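PDB 3P09: beta-lactamase from Francisella tularensis subsp. tularensis, which probably hydrolyses the amide bond of beta-lactam antibiotics to give substituted beta-amino acids. Local coordinates for residues Q235-N240 against K265-N270; G212-A217 against I273-A278; V65-L70 against P128-L133. All coordinates share one frame; numbering follows the deposited sequence.

Interaction 1: Q235-N240 against K265-N270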
ATOM      1  N   GLN A 235      -0.942  -3.566 -15.644  1.00 21.23           N
ATOM      2  CA  GLN A 235      -1.452  -2.818 -16.782  1.00 24.35           C
ATOM      3  C   GLN A 235      -1.334  -1.326 -16.498  1.00 21.75           C
ATOM      4  O   GLN A 235      -1.167  -0.929 -15.348  1.00 19.25           O
ATOM      5  CB  GLN A 235      -2.896  -3.201 -17.088  1.00 28.36           C
ATOM      6  CG  GLN A 235      -3.834  -3.088 -15.909  1.00 29.17           C
ATOM      7  CD  GLN A 235      -5.295  -3.035 -16.332  1.00 38.82           C
ATOM      8  OE1 GLN A 235      -5.724  -3.762 -17.232  1.00 41.55           O
ATOM      9  NE2 GLN A 235      -6.063  -2.160 -15.684  1.00 31.18           N
ATOM     10  N   TYR A 236      -1.421  -0.520 -17.554  1.00 21.73           N
ATOM     11  CA  TYR A 236      -1.269   0.936 -17.468  1.00 20.63           C
ATOM     12  C   TYR A 236      -0.015   1.336 -16.695  1.00 19.71           C
ATOM     13  O   TYR A 236      -0.008   2.347 -15.979  1.00 23.57           O
ATOM     14  CB  TYR A 236      -2.516   1.589 -16.863  1.00 20.80           C
ATOM     15  CG  TYR A 236      -3.747   1.408 -17.715  1.00 20.52           C
ATOM     16  CD1 TYR A 236      -3.868   2.049 -18.948  1.00 21.92           C
ATOM     17  CD2 TYR A 236      -4.788   0.589 -17.294  1.00 26.56           C
ATOM     18  CE1 TYR A 236      -4.998   1.878 -19.737  1.00 30.25           C
ATOM     19  CE2 TYR A 236      -5.921   0.413 -18.076  1.00 28.49           C
ATOM     20  CZ  TYR A 236      -6.021   1.055 -19.292  1.00 26.46           C
ATOM     21  OH  TYR A 236      -7.153   0.877 -20.057  1.00 27.09           O
ATOM     22  N   ALA A 237       1.036   0.535 -16.852  1.00 24.52           N
ATOM     23  CA  ALA A 237       2.314   0.757 -16.176  1.00 23.86           C
ATOM     24  C   ALA A 237       2.154   1.040 -14.680  1.00 22.38           C
ATOM     25  O   ALA A 237       3.044   1.618 -14.063  1.00 23.48           O
ATOM     26  CB  ALA A 237       3.074   1.901 -16.854  1.00 19.86           C
ATOM     27  N   ALA A 238       1.032   0.625 -14.090  1.00 21.48           N
ATOM     28  CA  ALA A 238       0.718   1.041 -12.717  1.00 19.62           C
ATOM     29  C   ALA A 238       1.708   0.454 -11.731  1.00 22.61           C
ATOM     30  O   ALA A 238       1.801  -0.768 -11.571  1.00 21.79           O
ATOM     31  CB  ALA A 238      -0.724   0.667 -12.331  1.00 18.38           C
ATOM     32  N   THR A 239       2.444   1.336 -11.066  1.00 16.21           N
ATOM     33  CA  THR A 239       3.521   0.920 -10.171  1.00 17.65           C
ATOM     34  C   THR A 239       3.474   1.828  -8.950  1.00 20.93           C
ATOM     35  O   THR A 239       3.626   3.042  -9.085  1.00 19.89           O
ATOM     36  CB  THR A 239       4.894   1.090 -10.872  1.00 20.03           C
ATOM     37  OG1 THR A 239       4.821   0.608 -12.225  1.00 20.04           O
ATOM     38  CG2 THR A 239       5.985   0.328 -10.123  1.00 23.94           C
ATOM     39  N   ASN A 240       3.230   1.256  -7.767  1.00 18.38           N
ATOM     40  CA  ASN A 240       3.026   2.076  -6.565  1.00 14.12           C
ATOM     41  C   ASN A 240       3.927   1.658  -5.421  1.00 16.98           C
ATOM     42  O   ASN A 240       4.345   0.503  -5.330  1.00 16.55           O
ATOM     43  CB  ASN A 240       1.575   1.990  -6.043  1.00 14.73           C
ATOM     44  CG  ASN A 240       0.528   2.371  -7.075  1.00 18.63           C
ATOM     45  OD1 ASN A 240       0.773   3.148  -7.990  1.00 20.42           O
ATOM     46  ND2 ASN A 240      -0.671   1.836  -6.899  1.00 16.51           N
ATOM     47  N   LYS A 265      -2.497   0.794 -22.076  1.00 26.21           N
ATOM     48  CA  LYS A 265      -2.909  -0.321 -21.233  1.00 23.25           C
ATOM     49  C   LYS A 265      -1.809  -1.353 -21.095  1.00 25.43           C
ATOM     50  O   LYS A 265      -1.619  -1.943 -20.026  1.00 24.31           O
ATOM     51  CB  LYS A 265      -4.170  -0.987 -21.782  1.00 27.56           C
ATOM     52  CG  LYS A 265      -4.707  -2.072 -20.870  1.00 28.16           C
ATOM     53  CD  LYS A 265      -6.063  -2.585 -21.352  1.00 38.29           C
ATOM     54  CE  LYS A 265      -6.673  -3.530 -20.328  1.00 35.59           C
ATOM     55  NZ  LYS A 265      -8.023  -3.989 -20.738  1.00 41.19           N
ATOM     56  N   ASN A 266      -1.079  -1.581 -22.179  1.00 22.76           N
ATOM     57  CA  ASN A 266      -0.069  -2.626 -22.158  1.00 28.76           C
ATOM     58  C   ASN A 266       1.308  -2.204 -21.662  1.00 28.74           C
ATOM     59  O   ASN A 266       2.223  -3.022 -21.631  1.00 28.92           O
ATOM     60  CB  ASN A 266       0.044  -3.286 -23.537  1.00 37.47           C
ATOM     61  CG  ASN A 266      -1.202  -4.054 -23.903  1.00 40.95           C
ATOM     62  OD1 ASN A 266      -1.881  -4.599 -23.031  1.00 42.08           O
ATOM     63  ND2 ASN A 266      -1.516  -4.094 -25.187  1.00 40.06           N
ATOM     64  N   ALA A 267       1.472  -0.940 -21.276  1.00 24.19           N
ATOM     65  CA  ALA A 267       2.782  -0.510 -20.778  1.00 25.27           C
ATOM     66  C   ALA A 267       3.131  -1.255 -19.486  1.00 28.78           C
ATOM     67  O   ALA A 267       2.293  -1.396 -18.594  1.00 29.89           O
ATOM     68  CB  ALA A 267       2.826   1.005 -20.572  1.00 26.68           C
ATOM     69  N   PRO A 268       4.375  -1.742 -19.386  1.00 27.12           N
ATOM     70  CA  PRO A 268       4.811  -2.520 -18.222  1.00 23.62           C
ATOM     71  C   PRO A 268       5.136  -1.627 -17.026  1.00 20.78           C
ATOM     72  O   PRO A 268       5.282  -0.416 -17.176  1.00 21.62           O
ATOM     73  CB  PRO A 268       6.080  -3.210 -18.729  1.00 23.87           C
ATOM     74  CG  PRO A 268       6.619  -2.287 -19.743  1.00 25.70           C
ATOM     75  CD  PRO A 268       5.425  -1.656 -20.418  1.00 27.51           C
ATOM     76  N   SER A 269       5.240  -2.224 -15.848  1.00 21.84           N
ATOM     77  CA  SER A 269       5.576  -1.473 -14.636  1.00 26.39           C
ATOM     78  C   SER A 269       6.912  -0.729 -14.776  1.00 26.27           C
ATOM     79  O   SER A 269       7.777  -1.110 -15.575  1.00 25.03           O
ATOM     80  CB  SER A 269       5.630  -2.416 -13.437  1.00 26.73           C
ATOM     81  OG  SER A 269       6.701  -3.331 -13.592  1.00 39.27           O
ATOM     82  N   ASN A 270       7.080   0.325 -13.988  1.00 21.19           N
ATOM     83  CA  ASN A 270       8.277   1.148 -14.062  1.00 22.33           C
ATOM     84  C   ASN A 270       8.749   1.493 -12.658  1.00 23.65           C
ATOM     85  O   ASN A 270       8.242   2.425 -12.048  1.00 23.71           O
ATOM     86  CB  ASN A 270       7.973   2.432 -14.850  1.00 22.81           C
ATOM     87  CG  ASN A 270       9.186   3.341 -14.988  1.00 29.87           C
ATOM     88  OD1 ASN A 270      10.179   3.195 -14.270  1.00 25.74           O
ATOM     89  ND2 ASN A 270       9.109   4.287 -15.914  1.00 30.07           N
TER
HETATM   90  O   HOH W   1      -8.815  -1.146 -19.647  1.00 34.28           O
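Lys265 lies extended beside Tyr236, its greasy chain crossing the phenol obliquely. Its CB lies 3.6 Å from Tyr236 CE1. The next carbon, Lys265 CG, is 3.7 Å from Tyr236 CZ. Lys265 CD follows at 3.9 Å from Tyr236 OH, and Lys265 CE comes to 3.2 Å from Gln235 OE1. The tip, NZ, makes a weak hydrogen bond to a water that is also held by Tyr236 OH in the plane of the ring, so the two polar ends share one solvent molecule. Lys265 CA itself sits over a ring face in a CH-pi contact, displaced toward the rim. Lysine suits this exposed edge, since its methylenes pack on the phenol while its charge stays with water.

Tyr236 and Ala237 occupy the two central positions of a type I' beta turn, both with positive phi. The turn presents successive amides to the facing loop. Tyr236 N donates to Lys265 O at 2.9 Å and 167°, whereas Ala237 N reaches Ala267 O at 2.9 Å with a more bent 134°. Both donors stand above the carbonyl plane. The small Ala237 CB packs against Pro268 O and the methyl of Ala267. Further along, Thr239 OG1 works in both directions, donating to Ala237 O and accepting Asn270 N at 2.9 Å. Its hydroxyl thus ties the turn to the residue just before a helix.

Asn270 is the N-cap of helix 271-289, its OD1 accepting Ile273 N. The turn itself connects strand 225-232 to strand 239-246, with Tyr236 and Thr239 also bonded through their backbones to Asn261 and Tyr259. The contact therefore ties the turn at one end of the antiparallel sheet to the loop leading from strand 253-260 into that helix.

Interaction 2: G212-A217 against I273-A278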
ATOM      1  N   GLY A 212       9.305  -4.069  -1.836  1.00 21.15           N
ATOM      2  CA  GLY A 212       9.667  -2.728  -2.265  1.00 25.60           C
ATOM      3  C   GLY A 212      11.151  -2.397  -2.254  1.00 26.65           C
ATOM      4  O   GLY A 212      11.524  -1.230  -2.260  1.00 20.77           O
ATOM      5  N   ALA A 213      12.012  -3.407  -2.255  1.00 22.41           N
ATOM      6  CA  ALA A 213      13.451  -3.140  -2.237  1.00 24.16           C
ATOM      7  C   ALA A 213      13.917  -2.241  -3.390  1.00 25.53           C
ATOM      8  O   ALA A 213      14.894  -1.506  -3.257  1.00 27.31           O
ATOM      9  CB  ALA A 213      14.252  -4.456  -2.222  1.00 32.89           C
ATOM     10  N   ASN A 214      13.224  -2.299  -4.523  0.53 22.61           N
ATOM     11  CA  ASN A 214      13.651  -1.539  -5.694  0.53 21.86           C
ATOM     12  C   ASN A 214      12.769  -0.325  -5.953  0.53 25.18           C
ATOM     13  O   ASN A 214      12.742   0.221  -7.064  0.53 25.66           O
ATOM     14  CB  ASN A 214      13.722  -2.438  -6.926  0.53 22.49           C
ATOM     15  CG  ASN A 214      14.903  -3.386  -6.879  0.53 31.99           C
ATOM     16  OD1 ASN A 214      16.053  -2.953  -6.915  0.53 42.31           O
ATOM     17  ND2 ASN A 214      14.630  -4.681  -6.795  0.53 28.42           N
ATOM     18  N   ARG A 215      12.046   0.094  -4.922  1.00 23.28           N
ATOM     19  CA  ARG A 215      11.192   1.265  -5.045  1.00 17.82           C
ATOM     20  C   ARG A 215      11.647   2.356  -4.085  1.00 17.13           C
ATOM     21  O   ARG A 215      12.787   2.790  -4.177  1.00 21.88           O
ATOM     22  CB  ARG A 215       9.718   0.871  -4.942  1.00 19.40           C
ATOM     23  CG  ARG A 215       9.367  -0.063  -6.112  1.00 18.03           C
ATOM     24  CD  ARG A 215       7.917  -0.526  -6.137  1.00 22.69           C
ATOM     25  NE  ARG A 215       7.747  -1.521  -7.184  1.00 19.25           N
ATOM     26  CZ  ARG A 215       6.581  -1.973  -7.632  1.00 24.82           C
ATOM     27  NH1 ARG A 215       5.432  -1.516  -7.132  1.00 18.41           N
ATOM     28  NH2 ARG A 215       6.570  -2.882  -8.599  1.00 21.25           N
ATOM     29  N   ILE A 216      10.803   2.799  -3.171  1.00 19.17           N
ATOM     30  CA  ILE A 216      11.219   3.899  -2.290  1.00 16.83           C
ATOM     31  C   ILE A 216      12.502   3.578  -1.515  1.00 25.17           C
ATOM     32  O   ILE A 216      13.421   4.412  -1.424  1.00 22.41           O
ATOM     33  CB  ILE A 216      10.099   4.275  -1.300  1.00 19.89           C
ATOM     34  CG1 ILE A 216       8.951   4.971  -2.047  1.00 25.02           C
ATOM     35  CG2 ILE A 216      10.643   5.154  -0.193  1.00 22.11           C
ATOM     36  CD1 ILE A 216       7.674   5.170  -1.221  1.00 19.33           C
ATOM     37  N   ALA A 217      12.557   2.375  -0.952  1.00 25.64           N
ATOM     38  CA  ALA A 217      13.688   1.965  -0.129  1.00 25.99           C
ATOM     39  C   ALA A 217      15.016   2.113  -0.859  1.00 25.27           C
ATOM     40  O   ALA A 217      16.042   2.424  -0.248  1.00 25.84           O
ATOM     41  CB  ALA A 217      13.504   0.519   0.357  1.00 26.61           C
ATOM     42  N   ILE A 273      11.213   5.049 -12.188  1.00 18.17           N
ATOM     43  CA  ILE A 273      10.654   6.365 -11.934  1.00 21.60           C
ATOM     44  C   ILE A 273      10.370   6.568 -10.440  1.00 26.16           C
ATOM     45  O   ILE A 273      10.582   7.657  -9.905  1.00 22.74           O
ATOM     46  CB  ILE A 273       9.415   6.659 -12.779  1.00 20.53           C
ATOM     47  CG1 ILE A 273       9.155   8.167 -12.806  1.00 27.80           C
ATOM     48  CG2 ILE A 273       8.184   5.894 -12.259  1.00 18.95           C
ATOM     49  CD1 ILE A 273       7.942   8.559 -13.641  1.00 29.61           C
ATOM     50  N   ILE A 274       9.905   5.514  -9.772  1.00 20.66           N
ATOM     51  CA  ILE A 274       9.721   5.564  -8.339  1.00 20.94           C
ATOM     52  C   ILE A 274      11.075   5.828  -7.661  1.00 19.96           C
ATOM     53  O   ILE A 274      11.178   6.661  -6.755  1.00 24.29           O
ATOM     54  CB  ILE A 274       9.120   4.246  -7.778  1.00 23.73           C
ATOM     55  CG1 ILE A 274       7.890   3.823  -8.578  1.00 32.50           C
ATOM     56  CG2 ILE A 274       8.776   4.405  -6.297  1.00 20.75           C
ATOM     57  CD1 ILE A 274       6.744   4.779  -8.481  1.00 28.38           C
ATOM     58  N   GLN A 275      12.113   5.126  -8.099  1.00 20.54           N
ATOM     59  CA  GLN A 275      13.434   5.331  -7.509  1.00 22.00           C
ATOM     60  C   GLN A 275      13.856   6.789  -7.609  1.00 24.24           C
ATOM     61  O   GLN A 275      14.355   7.386  -6.648  1.00 25.37           O
ATOM     62  CB  GLN A 275      14.477   4.453  -8.192  1.00 26.08           C
ATOM     63  CG  GLN A 275      14.200   2.981  -8.046  1.00 23.33           C
ATOM     64  CD  GLN A 275      15.111   2.157  -8.911  1.00 28.69           C
ATOM     65  OE1 GLN A 275      15.914   2.701  -9.668  1.00 28.44           O
ATOM     66  NE2 GLN A 275      14.997   0.837  -8.811  1.00 27.65           N
ATOM     67  N   GLN A 276      13.651   7.368  -8.779  1.00 25.35           N
ATOM     68  CA  GLN A 276      14.137   8.712  -9.024  1.00 25.56           C
ATOM     69  C   GLN A 276      13.312   9.749  -8.257  1.00 25.66           C
ATOM     70  O   GLN A 276      13.867  10.690  -7.685  1.00 25.84           O
ATOM     71  CB  GLN A 276      14.181   8.988 -10.529  1.00 31.97           C
ATOM     72  CG  GLN A 276      15.271   8.175 -11.236  1.00 29.40           C
ATOM     73  CD  GLN A 276      15.064   8.103 -12.737  1.00 38.48           C
ATOM     74  OE1 GLN A 276      14.802   9.114 -13.390  1.00 33.44           O
ATOM     75  NE2 GLN A 276      15.170   6.901 -13.289  1.00 36.47           N
ATOM     76  N   ALA A 277      11.997   9.558  -8.231  1.00 20.61           N
ATOM     77  CA  ALA A 277      11.125  10.427  -7.451  1.00 26.59           C
ATOM     78  C   ALA A 277      11.494  10.356  -5.978  1.00 25.20           C
ATOM     79  O   ALA A 277      11.571  11.384  -5.303  1.00 26.44           O
ATOM     80  CB  ALA A 277       9.667  10.054  -7.651  1.00 22.91           C
ATOM     81  N   ALA A 278      11.729   9.144  -5.481  1.00 19.34           N
ATOM     82  CA  ALA A 278      12.083   8.958  -4.070  1.00 23.07           C
ATOM     83  C   ALA A 278      13.411   9.619  -3.728  1.00 24.69           C
ATOM     84  O   ALA A 278      13.615  10.082  -2.608  1.00 28.04           O
ATOM     85  CB  ALA A 278      12.117   7.468  -3.709  1.00 21.97           C
TER
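A type I beta turn, Gly212 to Arg215, brings the loop backbone beside helix residues 273-278, and the chain then runs past about one helical turn. Arg215 CA is 5.3 Å from Gln275 CA, and Ile216 CA is 5.4 Å from Ala278 CA. The turn is closed by Arg215 N bonding to Gly212 O.

A single hydrogen bond joins the segments: Gln275 NE2 donates to Asn214 O at 2.9 Å and 161°. The acceptor lies almost in the plane of the Gln275 amide, but NE2 stands above the Asn214 carbonyl plane. With its extended chain, glutamine is long enough to reach from the helix to this carbonyl. Beside this bond the contact is apolar. Ile274 CG2, anti to its backbone N, meets Arg215 CB at 3.9 Å and lies 4.3 Å from Ile216 CG1. The small Ala278 CB lets the backbone come near, 3.9 Å from Ile216 CA.

Arg215 leaves only its CB in this apolar contact. Its extended chain carries the guanidinium to a salt bridge with Glu271, from NE, and to hydrogen bonds with Thr232 OG1, Gly231 O and Asn240 O, close to a bound sulfate.

Another face of the helix packs on Leu31 of helix 24-35 through Ile273 and Ala277. Ile216 touches Ile257 and Ala243, and Ile274 also touches Ile257, so loop and helix pack side by side on strands 239-246 and 253-260.

Interaction 3: V65-L70 against P128-L133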
ATOM      1  N   VAL A  65      -1.776  -2.194  -3.248  1.00 18.41           N
ATOM      2  CA  VAL A  65      -1.669  -1.304  -2.090  1.00 18.16           C
ATOM      3  C   VAL A  65      -2.894  -1.428  -1.157  1.00 18.00           C
ATOM      4  O   VAL A  65      -2.796  -1.220   0.053  1.00 18.97           O
ATOM      5  CB  VAL A  65      -1.446   0.158  -2.524  1.00 21.43           C
ATOM      6  CG1 VAL A  65      -1.470   1.095  -1.314  1.00 21.62           C
ATOM      7  CG2 VAL A  65      -0.109   0.283  -3.256  1.00 16.40           C
ATOM      8  N   PHE A  66      -4.048  -1.775  -1.718  1.00 16.04           N
ATOM      9  CA  PHE A  66      -5.250  -1.915  -0.899  1.00 12.85           C
ATOM     10  C   PHE A  66      -4.996  -2.884   0.261  1.00 19.09           C
ATOM     11  O   PHE A  66      -5.677  -2.834   1.281  1.00 17.66           O
ATOM     12  CB  PHE A  66      -6.453  -2.376  -1.748  1.00 19.72           C
ATOM     13  CG  PHE A  66      -6.616  -3.874  -1.835  1.00 21.23           C
ATOM     14  CD1 PHE A  66      -5.912  -4.613  -2.777  1.00 22.94           C
ATOM     15  CD2 PHE A  66      -7.496  -4.540  -0.985  1.00 21.66           C
ATOM     16  CE1 PHE A  66      -6.069  -5.990  -2.856  1.00 22.26           C
ATOM     17  CE2 PHE A  66      -7.650  -5.910  -1.054  1.00 25.09           C
ATOM     18  CZ  PHE A  66      -6.934  -6.640  -1.989  1.00 22.46           C
ATOM     19  N   LYS A  67      -4.012  -3.768   0.116  1.00 17.10           N
ATOM     20  CA  LYS A  67      -3.806  -4.780   1.157  1.00 22.84           C
ATOM     21  C   LYS A  67      -3.451  -4.190   2.535  1.00 26.26           C
ATOM     22  O   LYS A  67      -3.719  -4.820   3.555  1.00 18.83           O
ATOM     23  CB  LYS A  67      -2.789  -5.845   0.704  1.00 19.24           C
ATOM     24  CG  LYS A  67      -3.338  -6.707  -0.443  1.00 20.32           C
ATOM     25  CD  LYS A  67      -2.239  -7.464  -1.191  1.00 19.48           C
ATOM     26  CE  LYS A  67      -2.854  -8.239  -2.367  1.00 19.37           C
ATOM     27  NZ  LYS A  67      -1.796  -8.896  -3.194  1.00 20.20           N
ATOM     28  N   PHE A  68      -2.868  -2.993   2.587  1.00 19.62           N
ATOM     29  CA  PHE A  68      -2.588  -2.413   3.907  1.00 19.68           C
ATOM     30  C   PHE A  68      -3.844  -1.837   4.562  1.00 20.43           C
ATOM     31  O   PHE A  68      -3.969  -1.830   5.789  1.00 20.15           O
ATOM     32  CB  PHE A  68      -1.392  -1.425   3.908  1.00 18.86           C
ATOM     33  CG  PHE A  68      -1.745   0.015   3.558  1.00 18.02           C
ATOM     34  CD1 PHE A  68      -2.431   0.830   4.460  1.00 18.25           C
ATOM     35  CD2 PHE A  68      -1.325   0.563   2.346  1.00 17.47           C
ATOM     36  CE1 PHE A  68      -2.726   2.157   4.148  1.00 17.38           C
ATOM     37  CE2 PHE A  68      -1.624   1.899   2.016  1.00 20.05           C
ATOM     38  CZ  PHE A  68      -2.323   2.690   2.925  1.00 14.18           C
ATOM     39  N   LEU A  69      -4.786  -1.377   3.746  1.00 18.60           N
ATOM     40  CA  LEU A  69      -6.091  -0.947   4.264  1.00 17.08           C
ATOM     41  C   LEU A  69      -6.854  -2.129   4.852  1.00 21.04           C
ATOM     42  O   LEU A  69      -7.507  -2.028   5.898  1.00 21.26           O
ATOM     43  CB  LEU A  69      -6.921  -0.337   3.140  1.00 18.52           C
ATOM     44  CG  LEU A  69      -6.322   0.933   2.553  1.00 18.73           C
ATOM     45  CD1 LEU A  69      -7.144   1.388   1.326  1.00 17.09           C
ATOM     46  CD2 LEU A  69      -6.298   2.017   3.607  1.00 23.21           C
ATOM     47  N   LEU A  70      -6.769  -3.249   4.150  1.00 18.38           N
ATOM     48  CA  LEU A  70      -7.424  -4.485   4.568  1.00 18.69           C
ATOM     49  C   LEU A  70      -6.871  -4.958   5.907  1.00 19.92           C
ATOM     50  O   LEU A  70      -7.622  -5.335   6.802  1.00 20.70           O
ATOM     51  CB  LEU A  70      -7.203  -5.560   3.501  1.00 21.78           C
ATOM     52  CG  LEU A  70      -7.663  -6.981   3.834  1.00 23.25           C
ATOM     53  CD1 LEU A  70      -9.159  -7.010   4.164  1.00 26.15           C
ATOM     54  CD2 LEU A  70      -7.328  -7.969   2.714  1.00 20.31           C
ATOM     55  N   PRO A 128      -3.901 -14.971  -2.252  1.00 18.49           N
ATOM     56  CA  PRO A 128      -4.904 -15.772  -1.551  1.00 21.26           C
ATOM     57  C   PRO A 128      -5.098 -15.315  -0.112  1.00 20.06           C
ATOM     58  O   PRO A 128      -6.225 -15.349   0.366  1.00 20.42           O
ATOM     59  CB  PRO A 128      -4.317 -17.172  -1.596  1.00 20.05           C
ATOM     60  CG  PRO A 128      -3.491 -17.174  -2.864  1.00 22.04           C
ATOM     61  CD  PRO A 128      -2.888 -15.801  -2.919  1.00 17.87           C
ATOM     62  N   ALA A 129      -4.017 -14.927   0.561  1.00 14.73           N
ATOM     63  CA  ALA A 129      -4.117 -14.444   1.929  1.00 18.00           C
ATOM     64  C   ALA A 129      -5.077 -13.260   1.994  1.00 18.25           C
ATOM     65  O   ALA A 129      -5.930 -13.185   2.891  1.00 17.28           O
ATOM     66  CB  ALA A 129      -2.733 -14.058   2.465  1.00 17.44           C
ATOM     67  N   SER A 130      -4.940 -12.349   1.034  1.00 20.23           N
ATOM     68  CA  SER A 130      -5.774 -11.150   0.974  1.00 22.70           C
ATOM     69  C   SER A 130      -7.237 -11.497   0.787  1.00 23.54           C
ATOM     70  O   SER A 130      -8.104 -10.923   1.441  1.00 21.92           O
ATOM     71  CB  SER A 130      -5.349 -10.254  -0.192  1.00 20.68           C
ATOM     72  OG  SER A 130      -4.023  -9.819  -0.009  1.00 34.43           O
ATOM     73  N   ASN A 131      -7.521 -12.413  -0.134  1.00 20.86           N
ATOM     74  CA  ASN A 131      -8.919 -12.767  -0.386  1.00 22.04           C
ATOM     75  C   ASN A 131      -9.542 -13.426   0.848  1.00 25.27           C
ATOM     76  O   ASN A 131     -10.707 -13.200   1.161  1.00 25.09           O
ATOM     77  CB  ASN A 131      -9.057 -13.670  -1.628  1.00 21.85           C
ATOM     78  CG  ASN A 131      -8.855 -12.906  -2.942  1.00 26.64           C
ATOM     79  OD1 ASN A 131      -8.683 -11.688  -2.949  1.00 28.20           O
ATOM     80  ND2 ASN A 131      -8.869 -13.629  -4.056  1.00 25.41           N
ATOM     81  N   ILE A 132      -8.757 -14.240   1.549  1.00 19.92           N
ATOM     82  CA  ILE A 132      -9.222 -14.870   2.789  1.00 17.09           C
ATOM     83  C   ILE A 132      -9.573 -13.809   3.836  1.00 23.38           C
ATOM     84  O   ILE A 132     -10.605 -13.891   4.506  1.00 23.39           O
ATOM     85  CB  ILE A 132      -8.165 -15.844   3.355  1.00 19.92           C
ATOM     86  CG1 ILE A 132      -8.042 -17.078   2.447  1.00 23.99           C
ATOM     87  CG2 ILE A 132      -8.513 -16.248   4.791  1.00 21.44           C
ATOM     88  CD1 ILE A 132      -6.869 -17.956   2.760  1.00 22.68           C
ATOM     89  N   LEU A 133      -8.723 -12.794   3.959  1.00 18.66           N
ATOM     90  CA  LEU A 133      -8.948 -11.750   4.953  1.00 18.44           C
ATOM     91  C   LEU A 133     -10.213 -10.957   4.661  1.00 18.38           C
ATOM     92  O   LEU A 133     -10.979 -10.642   5.579  1.00 20.72           O
ATOM     93  CB  LEU A 133      -7.739 -10.813   5.038  1.00 16.00           C
ATOM     94  CG  LEU A 133      -6.492 -11.446   5.681  1.00 17.51           C
ATOM     95  CD1 LEU A 133      -5.328 -10.508   5.591  1.00 17.74           C
ATOM     96  CD2 LEU A 133      -6.747 -11.818   7.151  1.00 23.20           C
TER
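Lys67 NZ is gripped by two hydrogen bonds, to Ser64 OG and Ser125 O, and by a long, weak ion pair with Glu161. Together these oxygens would be expected to stabilise a charged amine. The rest of the extended chain lies alongside Ser130 OG, which is 3.2 Å from Lys67 CG and 3.1 Å from Lys67 CE. No bond joins the pair, with Lys67 NZ 4.0 Å from Ser130 OG. That hydroxyl turns instead to Asp126 O, just before the start of its helix, and a serine here gives the lysine stem room to pass.

Ser64 and Lys67 match the SxxK motif of serine beta-lactamases, at the start of helix 66-80, with Ser125, whose backbone O holds NZ, probably as the second active-site hydroxyl. Ser64 is then probably the nucleophile and Lys67 its partner; a sulfate, probably from the crystallisation liquor, lies about 5 Å from the lysine side chain, consistent with an anion-binding pocket.

The axes of segments 66-70 and 128-133 cross at 41° and approach to 10.6 Å. Between them Leu70, its CG anti to the backbone N (chi1 173°), pushes CD2 to 3.3 Å from Ser130 O and 3.7 Å from Leu133 CB. The branched end of leucine fills this buried seam. Phe66 CZ, 4.3 Å from Ser130 CB, approaches obliquely. Leu133 also packs on Leu118 and Ala122 of helix 115-123.

Interactions 2 and 3 are buried, whereas interaction 1 is only partly so, with its lysine end near solvent. Interactions 1 and 2 share helix 271-289: interaction 1 supplies its N-cap, interaction 2 packs one of its early turns. They also touch directly, since the Thr239 methyl packs on the guanidinium of Arg215. Interaction 3 stands apart among helices, reaching interaction 1 through Val65 against Asn240 but not touching interaction 2. Chemistry follows place: backbone and hydroxyl hydrogen bonds with a lysine-on-tyrosine CH-pi contact at the end of the sheet, one side-chain amide hydrogen bond next to apolar packing beside the sheet, and no bond across the helix pair, where Lys67 turns its amine to the probable active site.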